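Local coordinates for beta-galactosidase (Bacteroides thetaiotaomicron, PDB 5MUJ), which binds a chain B glycan of the plant pectin rhamnogalacturonan II on a five-bladed beta-propeller and probably hydrolyses an arabinofuranoside linkage in it, at residues A[115-120]-A[186-191]; A[162-167]-A[190-195]; A[342-347]-A[362-367]; A[273-278]-A[335-340]. One frame throughout, in Å; residues are numbered along the deposited sequence. Where two conformers were deposited one is given.

How the contacts relate
The chain folds into five four-stranded antiparallel sheets, the blades of a propeller. Contacts 1 and 2 come first in the chain and sit together, centres 9 Å apart, sharing Leu190 and Ser191; they tie the loop after strand 183-184 to the loop before strand 121-126 and to strand 166-172. Contacts 4 and 3 follow, centres about 13 Å apart, and meet in the sheet where strands 331-340 and 343-351 are neighbours, joined by Tyr345 N to Ile338 O and Phe347 N to Tyr336 O. Contacts 1 and 3 lie about 37 Å apart between centres, on opposite sides of the chain's centre. Contact 4, nearest that centre, joins two blades through an outermost strand of each, 270-279 and 331-340.

Contact 1 (A[115-120]-A[186-191]); sequences GKWDCN and DKPILS
Trp117 and Pro188 lie against each other with their side chains running past one another in opposite directions. Pro188 CD sits over the face of the indole, 3.9 Å from the centroid of the five-membered ring and 15° off its normal, which makes a CH-pi contact. Farther along, Pro188 CB meets the six-membered end of the indole at Trp117 CH2, 3.8 Å away. The peptide between Lys187 and Pro188 lies over the same face toward the rim, while Asp118 CB covers the opposite one, so the indole is held between its own turn and the partner loop. CG of Trp117 stands between backbone N and carbonyl carbon (chi1 71°), the root from which the indole lies against Pro188. Trp117 NE1 is hydrogen-bonded to Leu185 O.

Beside this CH-pi contact Lys116 and Asp186 cross obliquely. The lysine chain, bent at chi2, passes with CD 3.7 Å from Asp186 OD1, and the salt bridge closes with Lys116 NZ 2.7 Å from Asp186 OD2, the ammonium standing 65° out of the carboxylate plane. A water accepts from Trp117 N and donates to Asp186 O. The two loops involved lead from one propeller blade to the next, at the protein surface. Because Arg113 forms a salt bridge to Asp186 OD1, the carboxylate faces two cations, which would be expected to favour its ionised form.

Contact 2 (A[162-167]-A[190-195]); sequences KAPLFV and LSIHDK
Val167 and Leu190 form a single antiparallel hydrogen-bonded bridge: Val167 N donates to Leu190 O at 3.1 Å, with 137° at the hydrogen, and Leu190 N returns a weak bond to Val167 O. Ile189 N also reaches Val167 O, so Ile189 and Leu190 together face one residue as a classic beta bulge. Beyond it the loop turns back on itself. Ser191 N donates to Asp194 OD2, 2.9 Å away, and that carboxylate has a second partner in Arg255. In one of its two conformers Ser191 OG accepts from His193 N, making an ST turn.

Apolar groups pack outside these bonds. The Val167 and Leu190 side chains lie side by side, CG2 of Val167 4.1 Å from CD2 of Leu190. The Phe166 ring has Ile192 CG1 3.8 Å from CE1, and His193 CD2 4.1 Å from CZ. An alanine at Phe166 would probably open a gap beside Ile192 CG1 and His193 CD2, which pack on the ring that is lost. Ile192 CD1 in turn meets Pro164 CB at 4.0 Å, and the side chain of Pro164 is about 5 Å from a bound methylated fucose derivative. This is a bulged extension of a propeller blade's edge, beside the glycan pocket.

Contact 3 (A[342-347]-A[362-367]); sequences GVVYHF and ATSKPM
Tyr345 pairs with Thr363, and His346 with Ala362, in the beta hairpin of strands 343-351 and 357-363. His346 and Ala362 are the hydrogen-bonded pair: His346 N gives Ala362 O a nearly straight bond of 2.8 Å (178° at the hydrogen), and Ala362 N donates to His346 O. Tyr345 and Thr363 form the non-hydrogen-bonded pair.

At the end of the pairing a side chain takes over from the backbone. Ser364 N still donates to Val344 O, but Val344 N donates to the hydroxyl, Ser364 OG, at 2.9 Å and 171°. OG stands between the backbone N and the carbonyl carbon (chi1 52°), which brings it to Val344 N, and a water links it to Gly342 O.

On the Tyr345 side of the sheet, Thr363 CG2 lies 3.8 Å from Tyr345 CD2. Met367, present as selenomethionine, curls at chi2 and chi3 and puts CE 3.5 Å from Tyr345 OH. Thr363 OG1 donates to Lys365 O at 2.6 Å, holding the departing chain. The His346 side chain leads the other way, its NE2 hydrogen-bonded to Ser335 OG. Strand 357-363 also pairs with N-terminal strand 45-51, the "Velcro" closure by which many beta-propellers close their ring.

Contact 4 (A[273-278]-A[335-340]); sequences DAHIQK and SYVIKH
Ser335 meets His275 where the two strands first come together, its O 3.9 Å from His275 CB. Water bridges the backbones here, donating to Asp273 O and accepting a weak bond from Ser335 N. The strands run nearly parallel, 18° apart, with axes 7.3 Å from each other at closest, so side chains span the interval.

Tyr336 comes next and carries the aromatic contact: its ring and the imidazole of His275 form a face-to-face stack, centroids 4.0 Å apart and planes at 30°. His275 CE1 stands 3.4 Å above the Tyr336 plane, over its centre, while Tyr336 CD2 lies over the rim of the imidazole. An alanine at Tyr336 would probably leave one face of the imidazole without its aromatic cover and the ring less restrained from turning.

At Val337 the contact becomes polar. Gln277 NE2 donates to Val337 O at 2.8 Å, tilted from the carbonyl plane, and the same oxygen lies at the edge of the His275 ring, in its plane. Val337 CB packs 4.0 Å from Gln277 NE2, and Gln277 OE1 is hydrogen-bonded to Tyr137 OH, which also receives Lys339 N. All the touching residues are buried in this seam between outermost strands of two blades; the stack would restrain the imidazole and the hydrogen bond from Gln277 NE2 the amide, while water joins the backbones.

Contact 1 (A[115-120]-A[186-191])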
loop_
_atom_site.group_PDB
_atom_site.type_symbol
_atom_site.label_atom_id
_atom_site.label_comp_id
_atom_site.label_asym_id
_atom_site.label_seq_id
_atom_site.Cartn_x
_atom_site.Cartn_y
_atom_site.Cartn_z
ATOM N N GLY A 115 -3.721 23.780 9.965
ATOM C CA GLY A 115 -3.960 24.891 9.059
ATOM C C GLY A 115 -3.911 24.571 7.573
ATOM O O GLY A 115 -4.057 25.487 6.752
ATOM N N LYS A 116 -3.738 23.292 7.222
ATOM C CA LYS A 116 -3.623 22.854 5.839
ATOM C C LYS A 116 -4.743 21.861 5.497
ATOM O O LYS A 116 -5.442 21.394 6.369
ATOM C CB LYS A 116 -2.230 22.240 5.614
ATOM C CG LYS A 116 -1.114 23.256 5.774
ATOM C CD LYS A 116 -1.026 24.203 4.594
ATOM C CE LYS A 116 -0.071 25.308 4.923
ATOM N NZ LYS A 116 0.150 26.246 3.832
ATOM N N TRP A 117 -4.868 21.544 4.204
ATOM C CA TRP A 117 -5.931 20.662 3.665
ATOM C C TRP A 117 -5.880 19.248 4.223
ATOM O O TRP A 117 -6.869 18.541 4.261
ATOM C CB TRP A 117 -5.864 20.616 2.137
ATOM C CG TRP A 117 -4.707 19.879 1.571
ATOM C CD1 TRP A 117 -3.451 20.362 1.315
ATOM C CD2 TRP A 117 -4.684 18.498 1.208
ATOM N NE1 TRP A 117 -2.661 19.387 0.800
ATOM C CE2 TRP A 117 -3.387 18.220 0.716
ATOM C CE3 TRP A 117 -5.632 17.471 1.249
ATOM C CZ2 TRP A 117 -3.007 16.945 0.279
ATOM C CZ3 TRP A 117 -5.282 16.235 0.797
ATOM C CH2 TRP A 117 -3.958 15.968 0.311
ATOM N N ASP A 118 -4.685 18.852 4.616
ATOM C CA ASP A 118 -4.426 17.510 5.117
ATOM C C ASP A 118 -4.160 17.527 6.627
ATOM O O ASP A 118 -3.354 16.750 7.120
ATOM C CB ASP A 118 -3.247 16.909 4.347
ATOM C CG ASP A 118 -2.001 17.780 4.385
ATOM O OD1 ASP A 118 -2.022 18.833 5.105
ATOM O OD2 ASP A 118 -0.981 17.403 3.718
ATOM N N CYS A 119 -4.794 18.423 7.379
ATOM C CA CYS A 119 -4.418 18.601 8.785
ATOM C C CYS A 119 -4.594 17.361 9.657
ATOM O O CYS A 119 -3.810 17.156 10.576
ATOM C CB CYS A 119 -5.156 19.777 9.394
ATOM S SG CYS A 119 -6.939 19.575 9.331
ATOM N N ASN A 120 -5.561 16.503 9.334
ATOM C CA ASN A 120 -5.931 15.342 10.177
ATOM C C ASN A 120 -5.562 13.952 9.623
ATOM O O ASN A 120 -5.527 12.985 10.387
ATOM C CB ASN A 120 -7.444 15.402 10.496
ATOM C CG ASN A 120 -7.799 16.563 11.396
ATOM O OD1 ASN A 120 -6.999 16.961 12.247
ATOM N ND2 ASN A 120 -9.011 17.100 11.247
ATOM N N ASP A 186 0.507 22.404 -0.782
ATOM C CA ASP A 186 -0.615 22.998 -0.081
ATOM C C ASP A 186 -2.000 22.731 -0.707
ATOM O O ASP A 186 -3.010 23.234 -0.200
ATOM C CB ASP A 186 -0.343 24.490 0.091
ATOM C CG ASP A 186 0.738 24.760 1.115
ATOM O OD1 ASP A 186 1.302 23.811 1.739
ATOM O OD2 ASP A 186 1.040 25.938 1.326
ATOM N N LYS A 187 -2.003 21.891 -1.751
ATOM C CA LYS A 187 -3.154 21.384 -2.444
ATOM C C LYS A 187 -2.903 19.896 -2.736
ATOM O O LYS A 187 -1.750 19.493 -2.943
ATOM C CB LYS A 187 -3.314 22.155 -3.769
ATOM C CG LYS A 187 -2.189 21.947 -4.800
ATOM C CD LYS A 187 -2.112 23.047 -5.860
ATOM C CE LYS A 187 -3.070 22.825 -7.023
ATOM N NZ LYS A 187 -3.430 24.089 -7.745
ATOM N N PRO A 188 -3.972 19.076 -2.778
ATOM C CA PRO A 188 -3.755 17.729 -3.295
ATOM C C PRO A 188 -3.305 17.746 -4.749
ATOM O O PRO A 188 -3.577 18.713 -5.471
ATOM C CB PRO A 188 -5.117 17.055 -3.168
ATOM C CG PRO A 188 -6.108 18.103 -2.852
ATOM C CD PRO A 188 -5.391 19.357 -2.462
ATOM N N ILE A 189 -2.662 16.681 -5.191
ATOM C CA ILE A 189 -2.350 16.499 -6.613
ATOM C C ILE A 189 -3.472 15.827 -7.414
ATOM O O ILE A 189 -3.572 16.045 -8.626
ATOM C CB ILE A 189 -0.979 15.814 -6.871
ATOM C CG1 ILE A 189 -0.786 14.508 -6.059
ATOM C CG2 ILE A 189 0.131 16.845 -6.674
ATOM C CD1 ILE A 189 0.319 13.635 -6.615
ATOM N N LEU A 190 -4.287 15.008 -6.754
ATOM C CA LEU A 190 -5.528 14.491 -7.327
ATOM C C LEU A 190 -6.582 14.609 -6.268
ATOM O O LEU A 190 -6.335 14.420 -5.080
ATOM C CB LEU A 190 -5.478 13.032 -7.778
ATOM C CG LEU A 190 -4.395 12.471 -8.727
ATOM C CD1 LEU A 190 -2.994 12.862 -8.346
ATOM C CD2 LEU A 190 -4.488 10.963 -8.732
ATOM N N SER A 191 -7.809 14.827 -6.695
ATOM C CA SER A 191 -8.905 14.936 -5.754
ATOM C C SER A 191 -10.157 14.472 -6.468
ATOM O O SER A 191 -10.173 14.444 -7.698
ATOM C CB SER A 191 -9.014 16.374 -5.258
ATOM O OG SER A 191 -10.335 16.718 -4.858
HETATM O O HOH W 1 -3.674 23.608 2.438
#

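Contact 2 (A[162-167]-A[190-195])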
loop_
_atom_site.group_PDB
_atom_site.type_symbol
_atom_site.label_atom_id
_atom_site.label_comp_id
_atom_site.label_asym_id
_atom_site.label_seq_id
_atom_site.Cartn_x
_atom_site.Cartn_y
_atom_site.Cartn_z
ATOM N N LYS A 162 -15.334 10.824 8.312
ATOM C CA LYS A 162 -15.828 12.216 8.501
ATOM C C LYS A 162 -15.735 13.122 7.270
ATOM O O LYS A 162 -16.460 14.122 7.182
ATOM C CB LYS A 162 -15.143 12.904 9.696
ATOM C CG LYS A 162 -15.520 12.371 11.081
ATOM C CD LYS A 162 -17.012 12.197 11.362
ATOM C CE LYS A 162 -17.267 11.344 12.596
ATOM N NZ LYS A 162 -16.618 11.868 13.826
ATOM N N ALA A 163 -14.858 12.775 6.338
ATOM C CA ALA A 163 -14.603 13.578 5.157
ATOM C C ALA A 163 -13.815 12.744 4.169
ATOM O O ALA A 163 -13.120 11.819 4.564
ATOM C CB ALA A 163 -13.836 14.863 5.496
ATOM N N PRO A 164 -13.847 13.102 2.888
ATOM C CA PRO A 164 -13.116 12.334 1.892
ATOM C C PRO A 164 -11.585 12.446 1.995
ATOM O O PRO A 164 -11.039 13.347 2.657
ATOM C CB PRO A 164 -13.660 12.867 0.540
ATOM C CG PRO A 164 -14.187 14.201 0.854
ATOM C CD PRO A 164 -14.728 14.103 2.250
ATOM N N LEU A 165 -10.911 11.513 1.336
ATOM C CA LEU A 165 -9.447 11.534 1.273
ATOM C C LEU A 165 -8.972 11.759 -0.158
ATOM O O LEU A 165 -9.611 11.284 -1.114
ATOM C CB LEU A 165 -8.873 10.273 1.855
ATOM C CG LEU A 165 -9.447 9.846 3.175
ATOM C CD1 LEU A 165 -9.359 8.324 3.260
ATOM C CD2 LEU A 165 -8.739 10.515 4.336
ATOM N N PHE A 166 -7.939 12.583 -0.312
ATOM C CA PHE A 166 -7.394 12.951 -1.606
ATOM C C PHE A 166 -5.924 12.572 -1.670
ATOM O O PHE A 166 -5.304 12.390 -0.609
ATOM C CB PHE A 166 -7.555 14.469 -1.888
ATOM C CG PHE A 166 -8.894 15.040 -1.517
ATOM C CD1 PHE A 166 -10.078 14.406 -1.895
ATOM C CD2 PHE A 166 -8.975 16.209 -0.787
ATOM C CE1 PHE A 166 -11.314 14.936 -1.540
ATOM C CE2 PHE A 166 -10.210 16.753 -0.442
ATOM C CZ PHE A 166 -11.371 16.100 -0.811
ATOM N N VAL A 167 -5.338 12.503 -2.866
ATOM C CA VAL A 167 -3.904 12.185 -3.046
ATOM C C VAL A 167 -3.020 13.414 -2.880
ATOM O O VAL A 167 -3.026 14.333 -3.644
ATOM C CB VAL A 167 -3.585 11.497 -4.427
ATOM C CG1 VAL A 167 -2.151 10.917 -4.514
ATOM C CG2 VAL A 167 -4.513 10.336 -4.644
ATOM N N LEU A 190 -4.287 15.008 -6.754
ATOM C CA LEU A 190 -5.528 14.491 -7.327
ATOM C C LEU A 190 -6.582 14.609 -6.268
ATOM O O LEU A 190 -6.335 14.420 -5.080
ATOM C CB LEU A 190 -5.478 13.032 -7.778
ATOM C CG LEU A 190 -4.395 12.471 -8.727
ATOM C CD1 LEU A 190 -2.994 12.862 -8.346
ATOM C CD2 LEU A 190 -4.488 10.963 -8.732
ATOM N N SER A 191 -7.809 14.827 -6.695
ATOM C CA SER A 191 -8.905 14.936 -5.754
ATOM C C SER A 191 -10.157 14.472 -6.468
ATOM O O SER A 191 -10.173 14.444 -7.698
ATOM C CB SER A 191 -9.014 16.374 -5.258
ATOM O OG SER A 191 -10.335 16.718 -4.858
ATOM N N ILE A 192 -11.171 14.124 -5.686
ATOM C CA ILE A 192 -12.506 13.691 -6.214
ATOM C C ILE A 192 -13.337 14.818 -6.897
ATOM O O ILE A 192 -14.266 14.533 -7.633
ATOM C CB ILE A 192 -13.391 13.055 -5.096
ATOM C CG1 ILE A 192 -13.950 14.143 -4.145
ATOM C CG2 ILE A 192 -12.630 11.940 -4.366
ATOM C CD1 ILE A 192 -14.944 13.728 -3.100
ATOM N N HIS A 193 -12.984 16.059 -6.562
ATOM C CA HIS A 193 -13.586 17.283 -7.041
ATOM C C HIS A 193 -12.971 17.803 -8.312
ATOM O O HIS A 193 -13.514 18.747 -8.899
ATOM C CB HIS A 193 -13.471 18.327 -5.944
ATOM C CG HIS A 193 -14.240 17.980 -4.710
ATOM N ND1 HIS A 193 -15.553 17.567 -4.743
ATOM C CD2 HIS A 193 -13.874 17.964 -3.410
ATOM C CE1 HIS A 193 -15.972 17.327 -3.514
ATOM N NE2 HIS A 193 -14.969 17.561 -2.687
ATOM N N ASP A 194 -11.907 17.185 -8.800
ATOM C CA ASP A 194 -11.323 17.597 -10.065
ATOM C C ASP A 194 -12.349 17.472 -11.220
ATOM O O ASP A 194 -13.175 16.566 -11.240
ATOM C CB ASP A 194 -10.101 16.745 -10.420
ATOM C CG ASP A 194 -8.930 16.819 -9.396
ATOM O OD1 ASP A 194 -8.746 17.812 -8.684
ATOM O OD2 ASP A 194 -8.129 15.842 -9.387
ATOM N N LYS A 195 -12.245 18.372 -12.194
ATOM C CA LYS A 195 -13.095 18.371 -13.420
ATOM C C LYS A 195 -12.966 17.060 -14.168
ATOM O O LYS A 195 -13.919 16.571 -14.737
ATOM C CB LYS A 195 -12.593 19.459 -14.366
#

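Contact 3 (A[342-347]-A[362-367])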
loop_
_atom_site.group_PDB
_atom_site.type_symbol
_atom_site.label_atom_id
_atom_site.label_comp_id
_atom_site.label_asym_id
_atom_site.label_seq_id
_atom_site.Cartn_x
_atom_site.Cartn_y
_atom_site.Cartn_z
ATOM N N GLY A 342 17.908 -14.717 -1.771
ATOM C CA GLY A 342 17.223 -15.988 -1.955
ATOM C C GLY A 342 16.005 -16.252 -1.076
ATOM O O GLY A 342 15.519 -17.385 -1.025
ATOM N N VAL A 343 15.479 -15.216 -0.426
ATOM C CA VAL A 343 14.322 -15.354 0.459
ATOM C C VAL A 343 13.331 -14.259 0.100
ATOM O O VAL A 343 13.749 -13.108 -0.101
ATOM C CB VAL A 343 14.752 -15.249 1.935
ATOM C CG1 VAL A 343 13.583 -15.434 2.884
ATOM C CG2 VAL A 343 15.866 -16.269 2.238
ATOM N N VAL A 344 12.045 -14.623 0.017
ATOM C CA VAL A 344 10.944 -13.671 -0.186
ATOM C C VAL A 344 10.299 -13.296 1.137
ATOM O O VAL A 344 9.976 -14.177 1.931
ATOM C CB VAL A 344 9.846 -14.221 -1.130
ATOM C CG1 VAL A 344 8.768 -13.148 -1.358
ATOM C CG2 VAL A 344 10.421 -14.654 -2.450
ATOM N N TYR A 345 10.171 -11.981 1.378
ATOM C CA TYR A 345 9.564 -11.443 2.586
ATOM C C TYR A 345 8.313 -10.690 2.139
ATOM O O TYR A 345 8.427 -9.714 1.399
ATOM C CB TYR A 345 10.498 -10.462 3.322
ATOM C CG TYR A 345 11.857 -11.021 3.729
ATOM C CD1 TYR A 345 12.883 -11.208 2.793
ATOM C CD2 TYR A 345 12.130 -11.316 5.060
ATOM C CE1 TYR A 345 14.114 -11.732 3.178
ATOM C CE2 TYR A 345 13.362 -11.816 5.445
ATOM C CZ TYR A 345 14.338 -11.996 4.508
ATOM O OH TYR A 345 15.580 -12.500 4.875
ATOM N N HIS A 346 7.159 -11.135 2.615
ATOM C CA HIS A 346 5.897 -10.518 2.292
ATOM C C HIS A 346 5.388 -9.817 3.557
ATOM O O HIS A 346 4.946 -10.476 4.491
ATOM C CB HIS A 346 4.914 -11.556 1.791
ATOM C CG HIS A 346 3.686 -10.970 1.138
ATOM N ND1 HIS A 346 3.085 -11.580 0.057
ATOM C CD2 HIS A 346 2.887 -9.900 1.448
ATOM C CE1 HIS A 346 2.007 -10.890 -0.308
ATOM N NE2 HIS A 346 1.862 -9.877 0.513
ATOM N N PHE A 347 5.467 -8.467 3.553
ATOM C CA PHE A 347 4.963 -7.650 4.638
ATOM C C PHE A 347 3.478 -7.376 4.441
ATOM O O PHE A 347 3.044 -7.059 3.312
ATOM C CB PHE A 347 5.726 -6.320 4.712
ATOM C CG PHE A 347 7.197 -6.500 5.015
ATOM C CD1 PHE A 347 8.094 -6.834 4.008
ATOM C CD2 PHE A 347 7.682 -6.359 6.315
ATOM C CE1 PHE A 347 9.466 -7.021 4.284
ATOM C CE2 PHE A 347 9.043 -6.563 6.595
ATOM C CZ PHE A 347 9.917 -6.882 5.576
ATOM N N ALA A 362 5.526 -12.691 6.294
ATOM C CA ALA A 362 5.579 -14.105 5.916
ATOM C C ALA A 362 6.801 -14.301 4.983
ATOM O O ALA A 362 7.219 -13.376 4.297
ATOM C CB ALA A 362 4.269 -14.532 5.251
ATOM N N THR A 363 7.411 -15.498 5.001
ATOM C CA THR A 363 8.626 -15.740 4.220
ATOM C C THR A 363 8.559 -17.035 3.417
ATOM O O THR A 363 7.762 -17.904 3.711
ATOM C CB THR A 363 9.874 -15.759 5.123
ATOM O OG1 THR A 363 9.709 -16.755 6.128
ATOM C CG2 THR A 363 10.086 -14.380 5.766
ATOM N N SER A 364 9.391 -17.123 2.395
ATOM C CA SER A 364 9.457 -18.304 1.533
ATOM C C SER A 364 10.131 -19.556 2.191
ATOM O O SER A 364 9.851 -20.678 1.765
ATOM C CB SER A 364 10.198 -17.986 0.257
ATOM O OG SER A 364 11.445 -17.398 0.546
ATOM N N LYS A 365 11.020 -19.370 3.174
ATOM C CA LYS A 365 11.402 -20.488 4.051
ATOM C C LYS A 365 11.328 -20.027 5.498
ATOM O O LYS A 365 11.325 -18.814 5.751
ATOM C CB LYS A 365 12.809 -20.988 3.709
ATOM C CG LYS A 365 13.920 -19.986 4.025
ATOM C CD LYS A 365 15.282 -20.483 3.554
ATOM C CE LYS A 365 16.432 -19.695 4.168
ATOM N NZ LYS A 365 17.725 -20.407 3.949
ATOM N N PRO A 366 11.233 -20.974 6.456
ATOM C CA PRO A 366 11.237 -20.504 7.847
ATOM C C PRO A 366 12.462 -19.626 8.190
ATOM O O PRO A 366 13.611 -19.999 7.865
ATOM C CB PRO A 366 11.286 -21.805 8.668
ATOM C CG PRO A 366 10.776 -22.864 7.750
ATOM C CD PRO A 366 11.283 -22.457 6.381
HETATM N N MSE A 367 12.216 -18.477 8.849
HETATM C CA MSE A 367 13.230 -17.521 9.298
HETATM C C MSE A 367 13.108 -17.250 10.791
HETATM O O MSE A 367 13.542 -16.213 11.270
HETATM C CB MSE A 367 13.080 -16.222 8.495
HETATM C CG MSE A 367 13.322 -16.373 7.001
HETATM SE SE MSE A 367 15.131 -16.979 6.523
HETATM C CE MSE A 367 15.956 -15.268 6.983
HETATM O O HOH W 2 13.607 -19.037 0.257
#

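Contact 4 (A[273-278]-A[335-340])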
loop_
_atom_site.group_PDB
_atom_site.type_symbol
_atom_site.label_atom_id
_atom_site.label_comp_id
_atom_site.label_asym_id
_atom_site.label_seq_id
_atom_site.Cartn_x
_atom_site.Cartn_y
_atom_site.Cartn_z
ATOM N N ASP A 273 -4.519 -1.438 -2.830
ATOM C CA ASP A 273 -3.107 -1.351 -2.507
ATOM C C ASP A 273 -2.223 -2.098 -3.498
ATOM O O ASP A 273 -1.444 -2.974 -3.142
ATOM C CB ASP A 273 -2.859 -1.743 -1.040
ATOM C CG ASP A 273 -3.494 -0.746 -0.049
ATOM O OD1 ASP A 273 -4.460 -0.024 -0.429
ATOM O OD2 ASP A 273 -3.004 -0.642 1.100
ATOM N N ALA A 274 -2.320 -1.698 -4.747
ATOM C CA ALA A 274 -1.509 -2.220 -5.805
ATOM C C ALA A 274 -0.036 -1.887 -5.557
ATOM O O ALA A 274 0.319 -0.728 -5.304
ATOM C CB ALA A 274 -1.960 -1.713 -7.171
ATOM N N HIS A 275 0.775 -2.941 -5.642
ATOM C CA HIS A 275 2.231 -2.925 -5.427
ATOM C C HIS A 275 2.833 -3.714 -6.574
ATOM O O HIS A 275 2.659 -4.927 -6.651
ATOM C CB HIS A 275 2.578 -3.509 -4.028
ATOM C CG HIS A 275 4.022 -3.894 -3.824
ATOM N ND1 HIS A 275 5.069 -3.012 -3.985
ATOM C CD2 HIS A 275 4.572 -5.069 -3.431
ATOM C CE1 HIS A 275 6.218 -3.636 -3.705
ATOM N NE2 HIS A 275 5.937 -4.885 -3.378
ATOM N N ILE A 276 3.517 -3.012 -7.470
ATOM C CA ILE A 276 4.026 -3.555 -8.742
ATOM C C ILE A 276 5.544 -3.735 -8.743
ATOM O O ILE A 276 6.285 -2.817 -8.405
ATOM C CB ILE A 276 3.623 -2.655 -9.931
ATOM C CG1 ILE A 276 2.095 -2.516 -9.954
ATOM C CG2 ILE A 276 4.122 -3.250 -11.263
ATOM C CD1 ILE A 276 1.567 -1.707 -11.098
ATOM N N GLN A 277 5.987 -4.941 -9.124
ATOM C CA GLN A 277 7.390 -5.199 -9.421
ATOM C C GLN A 277 7.531 -5.800 -10.809
ATOM O O GLN A 277 6.599 -6.405 -11.326
ATOM C CB GLN A 277 7.970 -6.126 -8.357
ATOM C CG GLN A 277 8.039 -5.405 -7.024
ATOM C CD GLN A 277 8.796 -6.159 -5.983
ATOM O OE1 GLN A 277 9.945 -6.570 -6.204
ATOM N NE2 GLN A 277 8.164 -6.335 -4.820
ATOM N N LYS A 278 8.675 -5.569 -11.432
ATOM C CA LYS A 278 8.946 -6.062 -12.766
ATOM C C LYS A 278 9.845 -7.290 -12.616
ATOM O O LYS A 278 10.868 -7.228 -11.933
ATOM C CB LYS A 278 9.609 -4.981 -13.605
ATOM C CG LYS A 278 9.410 -5.183 -15.102
ATOM C CD LYS A 278 10.208 -4.177 -15.921
ATOM C CE LYS A 278 10.517 -4.701 -17.310
ATOM N NZ LYS A 278 10.921 -3.597 -18.215
ATOM N N SER A 335 0.045 -5.430 0.879
ATOM C CA SER A 335 1.353 -6.044 0.564
ATOM C C SER A 335 2.483 -5.076 0.387
ATOM O O SER A 335 2.356 -3.981 -0.160
ATOM C CB SER A 335 1.255 -6.843 -0.746
ATOM O OG SER A 335 0.257 -7.842 -0.661
ATOM N N TYR A 336 3.642 -5.513 0.871
ATOM C CA TYR A 336 4.912 -5.078 0.328
ATOM C C TYR A 336 5.865 -6.273 0.358
ATOM O O TYR A 336 5.969 -6.941 1.365
ATOM C CB TYR A 336 5.478 -3.876 1.091
ATOM C CG TYR A 336 6.229 -2.962 0.193
ATOM C CD1 TYR A 336 7.557 -3.220 -0.158
ATOM C CD2 TYR A 336 5.590 -1.839 -0.405
ATOM C CE1 TYR A 336 8.235 -2.410 -1.037
ATOM C CE2 TYR A 336 6.281 -1.015 -1.271
ATOM C CZ TYR A 336 7.605 -1.299 -1.586
ATOM O OH TYR A 336 8.341 -0.503 -2.437
ATOM N N VAL A 337 6.518 -6.551 -0.765
ATOM C CA VAL A 337 7.256 -7.791 -0.959
ATOM C C VAL A 337 8.725 -7.500 -1.320
ATOM O O VAL A 337 9.040 -6.729 -2.241
ATOM C CB VAL A 337 6.579 -8.685 -2.026
ATOM C CG1 VAL A 337 7.202 -10.075 -2.065
ATOM C CG2 VAL A 337 5.095 -8.832 -1.753
ATOM N N ILE A 338 9.642 -8.117 -0.586
ATOM C CA ILE A 338 11.048 -7.951 -0.855
ATOM C C ILE A 338 11.572 -9.341 -1.149
ATOM O O ILE A 338 11.332 -10.243 -0.352
ATOM C CB ILE A 338 11.802 -7.411 0.383
ATOM C CG1 ILE A 338 11.283 -6.031 0.815
ATOM C CG2 ILE A 338 13.289 -7.342 0.111
ATOM C CD1 ILE A 338 11.537 -4.900 -0.168
ATOM N N LYS A 339 12.245 -9.525 -2.281
ATOM C CA LYS A 339 13.124 -10.686 -2.439
ATOM C C LYS A 339 14.591 -10.279 -2.253
ATOM O O LYS A 339 15.141 -9.501 -3.014
ATOM C CB LYS A 339 12.935 -11.398 -3.780
ATOM C CG LYS A 339 13.758 -12.682 -3.835
ATOM C CD LYS A 339 13.493 -13.600 -4.998
ATOM C CE LYS A 339 14.340 -14.862 -4.837
ATOM N NZ LYS A 339 14.136 -15.787 -5.960
ATOM N N HIS A 340 15.247 -10.889 -1.265
ATOM C CA HIS A 340 16.638 -10.571 -0.958
ATOM C C HIS A 340 17.362 -11.830 -0.519
ATOM O O HIS A 340 16.821 -12.592 0.282
ATOM C CB HIS A 340 16.697 -9.513 0.133
ATOM C CG HIS A 340 18.092 -9.089 0.492
ATOM N ND1 HIS A 340 18.851 -8.270 -0.316
ATOM C CD2 HIS A 340 18.859 -9.376 1.570
ATOM C CE1 HIS A 340 20.027 -8.063 0.256
ATOM N NE2 HIS A 340 20.064 -8.741 1.390
HETATM O O HOH W 3 -1.692 -4.788 -1.269
HETATM O O HOH W 4 0.718 -2.373 -1.298
#